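Local coordinates for probable transcriptional regulatory protein, Rv1404 (PDB 2NYX) that probably binds DNA and regulates transcription as a MarR-family winged helix-turn-helix protein, at the interface of chains A and B. Numbering follows the deposited sequence. Chains: chain A/B, Probable transcriptional regulatory protein, Rv1404.

The interface of chains A and B. Residues chain A 18-19, 22-23, 26; chain B 113, 117, 120-121, 155-156.
With CG anti to the backbone N (chi1 -161°) and the chain extended out to NE, B:Arg121 reaches from helix 107-128 of one subunit to A:Asp19 on helix 14-39 of the other, whose CG lies anti to its own carbonyl carbon. The guanidinium presents its NE and NH2 edge, and both nitrogens hydrogen-bond to one carboxylate oxygen: NE lies 3.1 Å from A:Asp19 OD1, nearly along the C-O axis, while NH2, at 3.0 Å from A:Asp19 OD1, comes from above the carboxylate plane and closes the salt bridge. The two flat groups are therefore well away from coplanar, 56° apart. The methyl CG2 of A:Thr18 sits over the centre of one guanidinium face, 3.9 Å from B:Arg121 CZ, and should help keep the group in place.

This patch is part of the subunit contact expected of a MarR-type dimer, although the structure alone does not prove the dimer functional. One helical turn on, A:Leu22, CG also anti to N, pushes its branched tip between the helix and the last modelled residues of chain B. CG packs on B:Ala155 CB at 3.6 Å, CD2 touches the methyl of B:Thr117, and CD1 turns toward B:Arg120 CD. B:Ala155 N donates a somewhat bent hydrogen bond to A:Thr23 OG1.

A:Arg26, CG anti to the carbonyl carbon (chi1 -77°) and extended from CG to NE, crosses B:Thr117 at about a right angle. B:Ala155 CA lies over one guanidinium face, toward the rim. In the guanidinium plane, A:Arg26 NH2 donates to B:Thr117 OG1 at 3.1 Å, and that hydroxyl in turn donates to the backbone oxygen B:Val113 O, 2.6 Å from B:Thr117 OG1.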
loop_
_atom_site.group_PDB
_atom_site.type_symbol
_atom_site.label_atom_id
_atom_site.label_comp_id
_atom_site.label_asym_id
_atom_site.label_seq_id
_atom_site.Cartn_x
_atom_site.Cartn_y
_atom_site.Cartn_z
ATOM N N THR A 18 6.256 16.565 -5.196
ATOM C CA THR A 18 4.974 15.888 -5.019
ATOM C C THR A 18 4.734 14.840 -6.108
ATOM O O THR A 18 4.391 13.702 -5.801
ATOM C CB THR A 18 3.817 16.931 -4.976
ATOM O OG1 THR A 18 4.032 17.835 -3.884
ATOM C CG2 THR A 18 2.464 16.271 -4.816
ATOM N N ASP A 19 4.924 15.219 -7.374
ATOM C CA ASP A 19 4.750 14.295 -8.490
ATOM C C ASP A 19 5.649 13.060 -8.333
ATOM O O ASP A 19 5.208 11.932 -8.544
ATOM C CB ASP A 19 5.004 15.001 -9.831
ATOM C CG ASP A 19 3.953 16.097 -10.156
ATOM O OD1 ASP A 19 2.797 16.037 -9.663
ATOM O OD2 ASP A 19 4.279 17.030 -10.928
ATOM N N LEU A 22 4.296 10.954 -5.576
ATOM C CA LEU A 22 3.080 10.302 -6.045
ATOM C C LEU A 22 3.371 8.995 -6.792
ATOM O O LEU A 22 2.769 7.967 -6.495
ATOM C CB LEU A 22 2.252 11.249 -6.904
ATOM C CG LEU A 22 0.877 10.769 -7.358
ATOM C CD1 LEU A 22 -0.029 10.341 -6.178
ATOM C CD2 LEU A 22 0.198 11.856 -8.183
ATOM N N THR A 23 4.299 9.028 -7.742
ATOM C CA THR A 23 4.677 7.824 -8.448
ATOM C C THR A 23 5.312 6.815 -7.485
ATOM O O THR A 23 4.989 5.621 -7.544
ATOM C CB THR A 23 5.605 8.130 -9.624
ATOM O OG1 THR A 23 5.025 9.162 -10.435
ATOM C CG2 THR A 23 5.796 6.897 -10.476
ATOM N N ARG A 26 2.669 4.896 -5.629
ATOM C CA ARG A 26 2.112 3.833 -6.452
ATOM C C ARG A 26 2.974 2.582 -6.445
ATOM O O ARG A 26 2.452 1.463 -6.458
ATOM C CB ARG A 26 1.930 4.299 -7.888
ATOM C CG ARG A 26 0.743 5.182 -8.077
ATOM C CD ARG A 26 0.393 5.297 -9.527
ATOM N NE ARG A 26 -0.877 5.980 -9.694
ATOM C CZ ARG A 26 -1.434 6.238 -10.863
ATOM N NH1 ARG A 26 -0.823 5.867 -11.973
ATOM N NH2 ARG A 26 -2.595 6.874 -10.923
ATOM N N VAL B 113 -9.859 5.402 -9.833
ATOM C CA VAL B 113 -8.422 5.593 -9.946
ATOM C C VAL B 113 -8.055 7.078 -9.937
ATOM O O VAL B 113 -7.119 7.479 -9.264
ATOM C CB VAL B 113 -7.840 4.909 -11.226
ATOM C CG1 VAL B 113 -6.367 5.291 -11.430
ATOM C CG2 VAL B 113 -7.963 3.390 -11.147
ATOM N N THR B 117 -6.202 9.051 -6.765
ATOM C CA THR B 117 -4.936 9.697 -7.127
ATOM C C THR B 117 -4.929 11.183 -6.791
ATOM O O THR B 117 -3.970 11.666 -6.194
ATOM C CB THR B 117 -4.557 9.460 -8.610
ATOM O OG1 THR B 117 -4.601 8.058 -8.881
ATOM C CG2 THR B 117 -3.147 9.967 -8.911
ATOM N N ARG B 120 -4.778 11.776 -2.942
ATOM C CA ARG B 120 -3.481 11.462 -2.390
ATOM C C ARG B 120 -2.478 12.560 -2.742
ATOM O O ARG B 120 -1.644 12.940 -1.908
ATOM C CB ARG B 120 -2.993 10.099 -2.883
ATOM C CG ARG B 120 -1.733 9.589 -2.181
ATOM C CD ARG B 120 -1.212 8.322 -2.825
ATOM N NE ARG B 120 -2.264 7.312 -2.883
ATOM C CZ ARG B 120 -2.183 6.156 -3.531
ATOM N NH1 ARG B 120 -1.086 5.822 -4.195
ATOM N NH2 ARG B 120 -3.214 5.327 -3.500
ATOM N N ARG B 121 -2.556 13.072 -3.968
ATOM C CA ARG B 121 -1.678 14.156 -4.369
ATOM C C ARG B 121 -1.887 15.393 -3.494
ATOM O O ARG B 121 -0.920 16.057 -3.133
ATOM C CB ARG B 121 -1.859 14.515 -5.843
ATOM C CG ARG B 121 -0.682 15.286 -6.386
ATOM C CD ARG B 121 -0.984 16.017 -7.666
ATOM N NE ARG B 121 0.217 16.696 -8.164
ATOM C CZ ARG B 121 0.595 17.926 -7.821
ATOM N NH1 ARG B 121 -0.129 18.636 -6.969
ATOM N NH2 ARG B 121 1.700 18.447 -8.333
ATOM N N ALA B 155 2.893 9.029 -12.677
ATOM C CA ALA B 155 1.525 9.022 -12.130
ATOM C C ALA B 155 0.312 9.570 -12.926
ATOM O O ALA B 155 -0.719 8.896 -12.930
ATOM C CB ALA B 155 1.518 9.553 -10.707
ATOM N N ARG B 156 0.358 10.739 -13.584
ATOM C CA ARG B 156 1.493 11.649 -13.710
ATOM C C ARG B 156 1.514 12.647 -12.559
ATOM O O ARG B 156 1.073 13.794 -12.707
ATOM C CB ARG B 156 1.404 12.412 -15.043
ATOM C CG ARG B 156 1.789 11.594 -16.285
ATOM C CD ARG B 156 1.068 12.058 -17.580
ATOM N NE ARG B 156 -0.401 12.092 -17.471
ATOM C CZ ARG B 156 -1.182 11.052 -17.149
ATOM N NH1 ARG B 156 -0.662 9.853 -16.873
ATOM N NH2 ARG B 156 -2.500 11.217 -17.086
#